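Local coordinates for protein UDP-N-acetylglucosamine 2-epimerase (Methanocaldococcus jannaschii, PDB 4NES) that probably catalyses the reversible C-2 epimerisation of UDP-N-acetylglucosamine to UDP-N-acetylmannosamine, and binds UDP-N-acetylglucosamine and UDP, at residues F123-P128 and L155-E160; A101-A106 and I111-V116; P301-R306 and I331-I336; K15-I20 and T175-K180. All blocks are in the same frame, centred on the assembly; numbering follows the deposited sequence.

Interaction 1: residues F123-P128 and L155-E160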
loop_
_atom_site.group_PDB
_atom_site.type_symbol
_atom_site.label_atom_id
_atom_site.label_comp_id
_atom_site.label_asym_id
_atom_site.label_seq_id
_atom_site.Cartn_x
_atom_site.Cartn_y
_atom_site.Cartn_z
ATOM N N PHE A 123 6.330 -7.575 12.845
ATOM C CA PHE A 123 5.545 -8.746 12.428
ATOM C C PHE A 123 4.199 -8.827 13.135
ATOM O O PHE A 123 3.597 -9.897 13.257
ATOM C CB PHE A 123 6.362 -10.035 12.554
ATOM C CG PHE A 123 7.645 -9.986 11.786
ATOM C CD1 PHE A 123 7.635 -9.974 10.400
ATOM C CD2 PHE A 123 8.858 -9.914 12.445
ATOM C CE1 PHE A 123 8.821 -9.909 9.687
ATOM C CE2 PHE A 123 10.050 -9.846 11.740
ATOM C CZ PHE A 123 10.025 -9.851 10.354
ATOM N N ASP A 124 3.748 -7.670 13.592
ATOM C CA ASP A 124 2.402 -7.474 14.084
ATOM C C ASP A 124 1.720 -6.706 12.964
ATOM O O ASP A 124 1.278 -5.574 13.172
ATOM C CB ASP A 124 2.452 -6.605 15.345
ATOM C CG ASP A 124 1.153 -6.615 16.131
ATOM O OD1 ASP A 124 0.121 -7.091 15.610
ATOM O OD2 ASP A 124 1.175 -6.135 17.284
ATOM N N ARG A 125 1.641 -7.311 11.775
ATOM C CA ARG A 125 1.123 -6.619 10.585
ATOM C C ARG A 125 -0.360 -6.247 10.723
ATOM O O ARG A 125 -1.011 -5.840 9.758
ATOM C CB ARG A 125 1.416 -7.399 9.287
ATOM C CG ARG A 125 1.590 -6.504 8.048
ATOM C CD ARG A 125 1.991 -7.269 6.772
ATOM N NE ARG A 125 3.429 -7.541 6.706
ATOM C CZ ARG A 125 4.052 -8.076 5.658
ATOM N NH1 ARG A 125 3.368 -8.402 4.562
ATOM N NH2 ARG A 125 5.366 -8.282 5.705
ATOM N N ASN A 126 -0.871 -6.367 11.944
ATOM C CA ASN A 126 -2.160 -5.804 12.308
ATOM C C ASN A 126 -2.052 -4.349 12.839
ATOM O O ASN A 126 -3.057 -3.634 12.855
ATOM C CB ASN A 126 -2.872 -6.726 13.317
ATOM C CG ASN A 126 -3.126 -8.133 12.761
ATOM O OD1 ASN A 126 -3.535 -8.300 11.612
ATOM N ND2 ASN A 126 -2.885 -9.148 13.586
HETATM N N MSE A 127 -0.845 -3.934 13.268
HETATM C CA MSE A 127 -0.508 -2.548 13.705
HETATM C C MSE A 127 -0.574 -1.570 12.514
HETATM O O MSE A 127 -0.081 -1.904 11.456
HETATM C CB MSE A 127 0.950 -2.471 14.243
HETATM C CG MSE A 127 1.288 -3.028 15.662
HETATM SE SE MSE A 127 3.121 -2.568 16.357
HETATM C CE MSE A 127 2.904 -0.615 16.301
ATOM N N PRO A 128 -1.123 -0.341 12.689
ATOM C CA PRO A 128 -1.125 0.515 11.494
ATOM C C PRO A 128 0.283 0.908 11.039
ATOM O O PRO A 128 0.520 1.059 9.834
ATOM C CB PRO A 128 -1.924 1.753 11.928
ATOM C CG PRO A 128 -1.915 1.728 13.431
ATOM C CD PRO A 128 -1.809 0.291 13.833
ATOM N N LEU A 155 15.053 -8.203 2.118
ATOM C CA LEU A 155 15.435 -9.271 1.190
ATOM C C LEU A 155 14.454 -10.446 1.257
ATOM O O LEU A 155 14.100 -11.031 0.229
ATOM C CB LEU A 155 16.864 -9.753 1.454
ATOM C CG LEU A 155 17.972 -8.749 1.139
ATOM C CD1 LEU A 155 19.312 -9.279 1.619
ATOM C CD2 LEU A 155 18.012 -8.423 -0.353
ATOM N N ARG A 156 13.989 -10.760 2.464
ATOM C CA ARG A 156 13.046 -11.856 2.680
ATOM C C ARG A 156 11.681 -11.569 2.051
ATOM O O ARG A 156 10.902 -12.492 1.780
ATOM C CB ARG A 156 12.890 -12.114 4.182
ATOM C CG ARG A 156 12.272 -13.452 4.524
ATOM C CD ARG A 156 11.627 -13.429 5.901
ATOM N NE ARG A 156 10.292 -14.020 5.866
ATOM C CZ ARG A 156 9.161 -13.324 5.931
ATOM N NH1 ARG A 156 9.189 -12.003 6.059
ATOM N NH2 ARG A 156 7.995 -13.953 5.887
ATOM N N GLU A 157 11.385 -10.295 1.813
ATOM C CA GLU A 157 10.157 -9.902 1.125
ATOM C C GLU A 157 10.398 -9.650 -0.363
ATOM O O GLU A 157 9.559 -9.055 -1.046
ATOM C CB GLU A 157 9.516 -8.686 1.802
ATOM C CG GLU A 157 9.069 -8.979 3.224
ATOM C CD GLU A 157 8.558 -7.760 3.968
ATOM O OE1 GLU A 157 8.317 -6.706 3.336
ATOM O OE2 GLU A 157 8.385 -7.868 5.203
ATOM N N GLY A 158 11.549 -10.108 -0.852
ATOM C CA GLY A 158 11.820 -10.136 -2.279
ATOM C C GLY A 158 12.257 -8.823 -2.891
ATOM O O GLY A 158 12.323 -8.703 -4.108
ATOM N N ILE A 159 12.563 -7.834 -2.061
ATOM C CA ILE A 159 13.001 -6.542 -2.570
ATOM C C ILE A 159 14.426 -6.665 -3.095
ATOM O O ILE A 159 15.262 -7.342 -2.501
ATOM C CB ILE A 159 12.874 -5.460 -1.479
ATOM C CG1 ILE A 159 11.392 -5.137 -1.267
ATOM C CG2 ILE A 159 13.640 -4.183 -1.844
ATOM C CD1 ILE A 159 11.096 -4.487 0.052
ATOM N N GLU A 160 14.687 -6.031 -4.234
ATOM C CA GLU A 160 15.980 -6.137 -4.894
ATOM C C GLU A 160 17.101 -5.502 -4.071
ATOM O O GLU A 160 16.962 -4.379 -3.554
ATOM C CB GLU A 160 15.912 -5.509 -6.286
ATOM C CG GLU A 160 14.802 -4.477 -6.462
ATOM C CD GLU A 160 13.398 -5.072 -6.638
ATOM O OE1 GLU A 160 13.152 -5.769 -7.645
ATOM O OE2 GLU A 160 12.534 -4.833 -5.768
#

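Interaction 2: residues A101-A106 and I111-V116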
loop_
_atom_site.group_PDB
_atom_site.type_symbol
_atom_site.label_atom_id
_atom_site.label_comp_id
_atom_site.label_asym_id
_atom_site.label_seq_id
_atom_site.Cartn_x
_atom_site.Cartn_y
_atom_site.Cartn_z
ATOM N N ALA A 101 0.952 7.879 2.614
ATOM C CA ALA A 101 0.255 8.716 1.640
ATOM C C ALA A 101 1.255 9.336 0.669
ATOM O O ALA A 101 1.035 9.347 -0.542
ATOM C CB ALA A 101 -0.566 9.785 2.334
ATOM N N GLY A 102 2.360 9.850 1.200
ATOM C CA GLY A 102 3.372 10.438 0.342
ATOM C C GLY A 102 3.923 9.438 -0.655
ATOM O O GLY A 102 4.080 9.755 -1.841
ATOM N N ALA A 103 4.242 8.239 -0.174
ATOM C CA ALA A 103 4.798 7.192 -1.039
ATOM C C ALA A 103 3.808 6.728 -2.104
ATOM O O ALA A 103 4.185 6.521 -3.262
ATOM C CB ALA A 103 5.272 6.004 -0.203
ATOM N N LEU A 104 2.554 6.550 -1.707
ATOM C CA LEU A 104 1.537 6.088 -2.628
ATOM C C LEU A 104 1.266 7.114 -3.727
ATOM O O LEU A 104 1.113 6.745 -4.892
ATOM C CB LEU A 104 0.260 5.742 -1.873
ATOM C CG LEU A 104 -0.844 5.129 -2.729
ATOM C CD1 LEU A 104 -0.306 3.989 -3.597
ATOM C CD2 LEU A 104 -1.944 4.623 -1.816
ATOM N N VAL A 105 1.214 8.396 -3.374
ATOM C CA VAL A 105 1.018 9.419 -4.392
ATOM C C VAL A 105 2.192 9.417 -5.364
ATOM O O VAL A 105 2.005 9.385 -6.579
ATOM C CB VAL A 105 0.865 10.837 -3.790
ATOM C CG1 VAL A 105 0.899 11.881 -4.896
ATOM C CG2 VAL A 105 -0.422 10.959 -2.990
ATOM N N ALA A 106 3.403 9.451 -4.818
ATOM C CA ALA A 106 4.597 9.519 -5.648
ATOM C C ALA A 106 4.723 8.321 -6.582
ATOM O O ALA A 106 5.030 8.475 -7.760
ATOM C CB ALA A 106 5.841 9.672 -4.785
ATOM N N ILE A 111 7.269 8.986 -9.563
ATOM C CA ILE A 111 8.324 9.744 -8.897
ATOM C C ILE A 111 9.012 8.816 -7.913
ATOM O O ILE A 111 8.350 8.187 -7.082
ATOM C CB ILE A 111 7.742 10.941 -8.117
ATOM C CG1 ILE A 111 7.083 11.937 -9.073
ATOM C CG2 ILE A 111 8.832 11.632 -7.280
ATOM C CD1 ILE A 111 6.259 13.013 -8.376
ATOM N N ASP A 112 10.335 8.722 -7.993
ATOM C CA ASP A 112 11.091 7.847 -7.095
ATOM C C ASP A 112 10.849 8.182 -5.624
ATOM O O ASP A 112 10.898 9.351 -5.219
ATOM C CB ASP A 112 12.594 7.933 -7.377
ATOM C CG ASP A 112 12.995 7.266 -8.683
ATOM O OD1 ASP A 112 12.143 6.647 -9.350
ATOM O OD2 ASP A 112 14.190 7.363 -9.039
ATOM N N VAL A 113 10.605 7.145 -4.828
ATOM C CA VAL A 113 10.410 7.303 -3.394
ATOM C C VAL A 113 11.640 6.823 -2.629
ATOM O O VAL A 113 12.127 5.701 -2.846
ATOM C CB VAL A 113 9.183 6.501 -2.925
ATOM C CG1 VAL A 113 9.055 6.540 -1.407
ATOM C CG2 VAL A 113 7.922 7.038 -3.602
ATOM N N ALA A 114 12.148 7.677 -1.747
ATOM C CA ALA A 114 13.236 7.299 -0.855
ATOM C C ALA A 114 12.685 7.164 0.555
ATOM O O ALA A 114 12.168 8.125 1.118
ATOM C CB ALA A 114 14.335 8.346 -0.890
ATOM N N HIS A 115 12.778 5.963 1.111
ATOM C CA HIS A 115 12.226 5.671 2.424
ATOM C C HIS A 115 13.333 5.594 3.460
ATOM O O HIS A 115 14.162 4.677 3.440
ATOM C CB HIS A 115 11.445 4.355 2.399
ATOM C CG HIS A 115 10.674 4.099 3.648
ATOM N ND1 HIS A 115 10.280 2.829 4.027
ATOM C CD2 HIS A 115 10.193 4.936 4.599
ATOM C CE1 HIS A 115 9.609 2.897 5.158
ATOM N NE2 HIS A 115 9.544 4.169 5.532
ATOM N N VAL A 116 13.319 6.560 4.371
ATOM C CA VAL A 116 14.277 6.622 5.462
ATOM C C VAL A 116 13.725 5.792 6.615
ATOM O O VAL A 116 12.563 5.953 6.990
ATOM C CB VAL A 116 14.494 8.081 5.892
ATOM C CG1 VAL A 116 15.481 8.178 7.063
ATOM C CG2 VAL A 116 14.981 8.916 4.712
#

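Interaction 3: residues P301-R306 and I331-I336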
loop_
_atom_site.group_PDB
_atom_site.type_symbol
_atom_site.label_atom_id
_atom_site.label_comp_id
_atom_site.label_asym_id
_atom_site.label_seq_id
_atom_site.Cartn_x
_atom_site.Cartn_y
_atom_site.Cartn_z
ATOM N N PRO A 301 18.788 2.056 30.606
ATOM C CA PRO A 301 17.972 0.853 30.413
ATOM C C PRO A 301 16.524 1.175 30.045
ATOM O O PRO A 301 15.931 2.129 30.560
ATOM C CB PRO A 301 18.023 0.168 31.787
ATOM C CG PRO A 301 19.234 0.720 32.446
ATOM C CD PRO A 301 19.365 2.126 31.957
ATOM N N CYS A 302 15.967 0.368 29.151
ATOM C CA CYS A 302 14.633 0.601 28.631
ATOM C C CYS A 302 13.725 -0.595 28.909
ATOM O O CYS A 302 14.158 -1.755 28.837
ATOM C CB CYS A 302 14.712 0.870 27.124
ATOM S SG CYS A 302 13.171 1.479 26.393
ATOM N N ILE A 303 12.473 -0.310 29.250
ATOM C CA ILE A 303 11.448 -1.340 29.353
ATOM C C ILE A 303 10.329 -0.952 28.405
ATOM O O ILE A 303 9.758 0.140 28.516
ATOM C CB ILE A 303 10.921 -1.473 30.787
ATOM C CG1 ILE A 303 12.010 -2.041 31.690
ATOM C CG2 ILE A 303 9.677 -2.367 30.818
ATOM C CD1 ILE A 303 11.695 -1.915 33.165
ATOM N N THR A 304 10.035 -1.840 27.460
ATOM C CA THR A 304 9.076 -1.534 26.404
ATOM C C THR A 304 7.731 -2.185 26.699
ATOM O O THR A 304 7.631 -3.411 26.855
ATOM C CB THR A 304 9.605 -1.937 25.014
ATOM O OG1 THR A 304 10.796 -1.192 24.736
ATOM C CG2 THR A 304 8.585 -1.608 23.940
ATOM N N LEU A 305 6.699 -1.353 26.796
ATOM C CA LEU A 305 5.357 -1.796 27.167
ATOM C C LEU A 305 4.593 -2.275 25.930
ATOM O O LEU A 305 3.513 -1.769 25.606
ATOM C CB LEU A 305 4.628 -0.644 27.874
ATOM C CG LEU A 305 5.360 -0.066 29.097
ATOM C CD1 LEU A 305 4.864 1.340 29.417
ATOM C CD2 LEU A 305 5.200 -0.967 30.308
ATOM N N ARG A 306 5.178 -3.254 25.236
ATOM C CA ARG A 306 4.614 -3.831 24.015
ATOM C C ARG A 306 4.929 -5.317 23.997
ATOM O O ARG A 306 5.820 -5.774 24.717
ATOM C CB ARG A 306 5.217 -3.168 22.766
ATOM C CG ARG A 306 4.900 -1.690 22.608
ATOM C CD ARG A 306 5.672 -1.062 21.438
ATOM N NE ARG A 306 5.469 -1.811 20.204
ATOM C CZ ARG A 306 6.190 -1.661 19.095
ATOM N NH1 ARG A 306 7.155 -0.754 19.045
ATOM N NH2 ARG A 306 5.942 -2.414 18.033
ATOM N N ILE A 331 7.208 -5.733 36.734
ATOM C CA ILE A 331 7.889 -5.721 38.022
ATOM C C ILE A 331 9.253 -6.409 37.945
ATOM O O ILE A 331 10.253 -5.868 38.424
ATOM C CB ILE A 331 7.019 -6.358 39.132
ATOM C CG1 ILE A 331 5.772 -5.506 39.377
ATOM C CG2 ILE A 331 7.815 -6.515 40.420
ATOM C CD1 ILE A 331 6.074 -4.047 39.689
ATOM N N LYS A 332 9.294 -7.586 37.330
ATOM C CA LYS A 332 10.546 -8.328 37.203
ATOM C C LYS A 332 11.548 -7.567 36.338
ATOM O O LYS A 332 12.738 -7.509 36.657
ATOM C CB LYS A 332 10.305 -9.714 36.612
ATOM C CG LYS A 332 11.584 -10.510 36.363
ATOM C CD LYS A 332 12.334 -10.794 37.663
ATOM C CE LYS A 332 13.525 -11.713 37.427
ATOM N NZ LYS A 332 14.081 -12.244 38.703
ATOM N N ALA A 333 11.059 -6.982 35.250
ATOM C CA ALA A 333 11.914 -6.202 34.357
ATOM C C ALA A 333 12.566 -5.001 35.046
ATOM O O ALA A 333 13.720 -4.674 34.764
ATOM C CB ALA A 333 11.129 -5.751 33.145
ATOM N N VAL A 334 11.831 -4.336 35.931
ATOM C CA VAL A 334 12.394 -3.210 36.662
ATOM C C VAL A 334 13.565 -3.673 37.522
ATOM O O VAL A 334 14.617 -3.036 37.544
ATOM C CB VAL A 334 11.328 -2.481 37.508
ATOM C CG1 VAL A 334 11.973 -1.471 38.432
ATOM C CG2 VAL A 334 10.314 -1.791 36.605
ATOM N N GLU A 335 13.392 -4.800 38.210
ATOM C CA GLU A 335 14.475 -5.358 39.013
ATOM C C GLU A 335 15.704 -5.672 38.160
ATOM O O GLU A 335 16.824 -5.310 38.516
ATOM C CB GLU A 335 14.012 -6.618 39.744
ATOM C CG GLU A 335 15.029 -7.160 40.730
ATOM C CD GLU A 335 14.513 -8.365 41.486
ATOM O OE1 GLU A 335 14.589 -8.365 42.733
ATOM O OE2 GLU A 335 14.034 -9.314 40.831
ATOM N N ILE A 336 15.483 -6.338 37.030
ATOM C CA ILE A 336 16.564 -6.701 36.120
ATOM C C ILE A 336 17.285 -5.453 35.623
ATOM O O ILE A 336 18.512 -5.372 35.670
ATOM C CB ILE A 336 16.025 -7.500 34.916
ATOM C CG1 ILE A 336 15.442 -8.841 35.387
ATOM C CG2 ILE A 336 17.112 -7.717 33.867
ATOM C CD1 ILE A 336 14.666 -9.585 34.318
#

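Interaction 4: residues K15-I20 and T175-K180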
loop_
_atom_site.group_PDB
_atom_site.type_symbol
_atom_site.label_atom_id
_atom_site.label_comp_id
_atom_site.label_asym_id
_atom_site.label_seq_id
_atom_site.Cartn_x
_atom_site.Cartn_y
_atom_site.Cartn_z
ATOM N N LYS A 15 13.702 12.931 13.076
ATOM C CA LYS A 15 14.525 12.010 12.303
ATOM C C LYS A 15 14.909 12.518 10.916
ATOM O O LYS A 15 15.868 12.029 10.318
ATOM C CB LYS A 15 13.865 10.624 12.242
ATOM C CG LYS A 15 14.100 9.854 13.525
ATOM C CD LYS A 15 13.294 8.561 13.595
ATOM C CE LYS A 15 13.759 7.680 14.749
ATOM N NZ LYS A 15 12.904 6.453 14.914
ATOM N N LEU A 16 14.174 13.498 10.405
ATOM C CA LEU A 16 14.543 14.137 9.141
ATOM C C LEU A 16 15.506 15.296 9.341
ATOM O O LEU A 16 16.157 15.725 8.386
ATOM C CB LEU A 16 13.308 14.632 8.378
ATOM C CG LEU A 16 12.528 13.504 7.704
ATOM C CD1 LEU A 16 11.104 13.962 7.395
ATOM C CD2 LEU A 16 13.257 13.018 6.438
ATOM N N SER A 17 15.618 15.806 10.564
ATOM C CA SER A 17 16.521 16.935 10.814
ATOM C C SER A 17 17.979 16.724 10.349
ATOM O O SER A 17 18.575 17.652 9.786
ATOM C CB SER A 17 16.421 17.462 12.264
ATOM O OG SER A 17 16.987 16.596 13.236
ATOM N N PRO A 18 18.552 15.515 10.535
ATOM C CA PRO A 18 19.918 15.341 10.020
ATOM C C PRO A 18 19.989 15.328 8.498
ATOM O O PRO A 18 21.037 15.690 7.932
ATOM C CB PRO A 18 20.336 13.980 10.578
ATOM C CG PRO A 18 19.461 13.786 11.806
ATOM C CD PRO A 18 18.151 14.394 11.413
ATOM N N ILE A 19 18.916 14.902 7.836
ATOM C CA ILE A 19 18.865 14.950 6.376
ATOM C C ILE A 19 18.773 16.393 5.891
ATOM O O ILE A 19 19.479 16.804 4.948
ATOM C CB ILE A 19 17.706 14.090 5.845
ATOM C CG1 ILE A 19 18.069 12.619 6.039
ATOM C CG2 ILE A 19 17.435 14.394 4.378
ATOM C CD1 ILE A 19 16.896 11.676 5.917
ATOM N N ILE A 20 17.944 17.182 6.563
ATOM C CA ILE A 20 17.866 18.610 6.289
ATOM C C ILE A 20 19.217 19.295 6.515
ATOM O O ILE A 20 19.645 20.098 5.669
ATOM C CB ILE A 20 16.740 19.264 7.121
ATOM C CG1 ILE A 20 15.387 18.746 6.617
ATOM C CG2 ILE A 20 16.829 20.796 7.078
ATOM C CD1 ILE A 20 14.216 18.988 7.550
ATOM N N THR A 175 20.510 12.610 18.023
ATOM C CA THR A 175 20.814 12.543 19.444
ATOM C C THR A 175 22.231 13.077 19.655
ATOM O O THR A 175 22.502 13.767 20.645
ATOM C CB THR A 175 20.637 11.098 19.987
ATOM O OG1 THR A 175 19.362 10.584 19.582
ATOM C CG2 THR A 175 20.705 11.078 21.494
ATOM N N LEU A 176 23.113 12.808 18.693
ATOM C CA LEU A 176 24.502 13.266 18.722
ATOM C C LEU A 176 24.705 14.733 18.309
ATOM O O LEU A 176 25.692 15.350 18.727
ATOM C CB LEU A 176 25.378 12.363 17.847
ATOM C CG LEU A 176 26.117 11.185 18.489
ATOM C CD1 LEU A 176 27.443 11.669 19.078
ATOM C CD2 LEU A 176 25.277 10.487 19.551
ATOM N N GLN A 177 23.813 15.287 17.486
ATOM C CA GLN A 177 23.894 16.712 17.128
ATOM C C GLN A 177 23.324 17.592 18.257
ATOM O O GLN A 177 23.784 18.720 18.457
ATOM C CB GLN A 177 23.309 17.041 15.705
ATOM C CG GLN A 177 21.823 16.639 15.375
ATOM C CD GLN A 177 21.357 16.845 13.881
ATOM O OE1 GLN A 177 20.213 17.260 13.627
ATOM N NE2 GLN A 177 22.222 16.525 12.927
ATOM N N ASN A 178 22.388 17.049 19.038
ATOM C CA ASN A 178 21.582 17.851 19.972
ATOM C C ASN A 178 21.821 17.658 21.478
ATOM O O ASN A 178 21.477 18.545 22.266
ATOM C CB ASN A 178 20.086 17.713 19.655
ATOM C CG ASN A 178 19.718 18.318 18.314
ATOM O OD1 ASN A 178 19.621 19.538 18.176
ATOM N ND2 ASN A 178 19.524 17.469 17.318
ATOM N N LEU A 179 22.385 16.524 21.892
ATOM C CA LEU A 179 22.614 16.315 23.324
ATOM C C LEU A 179 23.571 17.364 23.879
ATOM O O LEU A 179 23.302 17.946 24.921
ATOM C CB LEU A 179 23.131 14.901 23.623
ATOM C CG LEU A 179 22.553 14.136 24.823
ATOM C CD1 LEU A 179 23.614 13.222 25.422
ATOM C CD2 LEU A 179 21.967 15.052 25.886
ATOM N N LYS A 180 24.673 17.634 23.194
ATOM C CA LYS A 180 25.594 18.636 23.724
ATOM C C LYS A 180 24.989 20.047 23.688
ATOM O O LYS A 180 25.249 20.843 24.586
ATOM C CB LYS A 180 26.979 18.574 23.059
ATOM C CG LYS A 180 27.023 18.999 21.608
ATOM C CD LYS A 180 28.466 19.060 21.094
ATOM C CE LYS A 180 28.842 17.812 20.298
ATOM N NZ LYS A 180 30.206 17.899 19.698
#

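Interaction 1: residues F123-P128 and L155-E160
R125 and E157 reach toward each other from opposite directions in the N-terminal half of this GT-B fold. R125 lies in the type I beta turn D124-M127, just ahead of helix 128-138, and E157 lies in the Schellman motif that ends helix 148-156, with G158 as its C-prime residue. The two flat groups are far from coplanar: the guanidinium and carboxylate planes stand 68° apart. OE2 of E157 arrives at the edge of the R125 guanidinium, near its plane, and makes a salt bridge to NH2 of 3.1 Å. E157 is extended beyond CG, whereas R125 bends at chi3 (-82°) to bring NH2 round. The buried carboxylate has further partners, since OE2 also forms a salt bridge with R121 NE and OE1 accepts a hydrogen bond from H138 NE2. On R125, NH1 makes a weak hydrogen bond to H138 ND1 of the second subunit, which places the ion pair beside the dimer interface. R125 NH2 and R156 NH1 are 5.3 Å apart, and the carboxylate of E157 probably offsets the like charges. At the exposed margin R156 comes obliquely to the ring of F123, its NH1 4.2 Å from F123 CE1.

Interaction 2: residues A101-A106 and I111-V116
In the beta-alpha-beta unit formed by strand 89-93, helix 97-108 and strand 112-116, part of the Rossmann-like N-terminal half of the GT-B fold, A103 packs against V113, and A106 against both V113 and I111, where the chain returns from helix to sheet. The short connection brings the backbones close, with the CA atoms of A106 and I111 4.9 Å apart. One backbone hydrogen bond joins the elements directly: I111 N donates to A106 O at 2.9 Å with an N-H...O angle of 165°. The bond is nearly straight, yet its donor sits above the carbonyl plane of A106, 35° out of it. Beside it the side chains make an apolar seam, which begins with A106 CB 4.0 Å from I111 CB. V113 points toward the helix and divides its two methyls between two alanines one helical turn apart, A103 and A106. CG1, placed opposite the backbone N by chi1 of 174°, meets A103 CB at 4.0 Å, while CG2 turns to A106. CG2 also lies 3.8 Å from A103 O, a carbonyl that receives a weak hydrogen bond from S107 OG. The small alanines probably let the helix lie close to the sheet, where A106 also rests on V90 of the neighbouring strand. L104, on the far face, packs on L100 of the second subunit. The closest approach of side chains in the seam is A106 CB to V113 CG2, 3.6 Å.

Interaction 3: residues P301-R306 and I331-I336
I303 on strand 302-304 and A333 on helix 327-338 bring the two backbones nearest, their CA atoms 7.0 Å apart. The strand belongs to the parallel sheet of the C-terminal half of the GT-B fold, and the helix lies over one face of that sheet. I303 carries the strand's share of the contact. Its CG1 branch, set opposite the carbonyl carbon (chi1 -68°) and extended at chi2, drives CD1 against the helix. There the methyl rests on the A333-V334 peptide, 3.7 Å from V334 N, and touches a side chain on each residue. A333 CB lies 3.9 Å from CD1 and 4.1 Å from CG1 of I303, so it meets the branch along its length. V334 comes across I303 at about a right angle and offers CG2, 3.7 Å from CD1. L283 and L285 on one neighbouring strand and I321 on the other also pack against I303, while V334 reaches I228 and Y232 of helix 215-232. No hydrogen bond or salt bridge spans the two segments. Cohesion here therefore rests on close apolar fit and burial: the I303 branch lodges against A333 and V334, and its neighbours L283 and I321 share in seating the helix.

Interaction 4: residues K15-I20 and T175-K180
Q177 on helix 170-183 bridges to S17 and P18 on helix 10-23, the first helix of the Rossmann-like N-terminal half of this GT-B protein. Along the second helix, T175 comes first and faces the other way: OG1 is hydrogen-bonded to I171 O and Y271 OH, and the side chain packs on helix 289-298 of the C-terminal half. The helix thus lies between the two halves, and Q177 is one of its links to the first, along with T170, D173 and A174, which also pack on P18. In Q177, chi1 of 56° puts CG between the backbone N and the carbonyl carbon, and the chain then runs extended, crossing P18 at about a right angle. The amide lies against the proline ring, with NE2 3.9 Å from CB and both OE1 and NE2 4.0 Å from CG of P18. OE1 also approaches S17 OG at 3.3 Å, but this pair is not a hydrogen bond, and the hydroxyl is instead bonded to I14 O one turn back. Replacing Q177 by alanine removes the amide arm and is likely to leave a gap beside the P18 ring. N178 follows, its ND2 hydrogen-bonded to A174 O. P18, having no N-H, cannot continue the helical bonding, and helix 10-23 is kinked there. A polar amide thus meets mainly the aliphatic ring of a proline, so the contact rests on van der Waals packing and not on a directed bond between the helices.

Interactions 1 and 2 lie in the N-terminal half of the GT-B fold and interaction 3 in the C-terminal half, while interaction 4 brings the first helix against one that lies between them. Interactions 2 and 3 stand on opposite sides of the chain's centre, 36 Å apart between centres. Two touches link them in pairs: V116 CG2 packs 3.6 Å from I19 CD1, joining 2 to 4, and selenomethionine M127 SE lies 3.3 Å from R306 NH2, joining 1 to 3. M127 also packs on R208, next to the probable catalytic H207. All four lie away from the ligand pockets: UDP is about 9 Å from the S17 side chain, UDP-N-acetylglucosamine about 13 Å from that of A103.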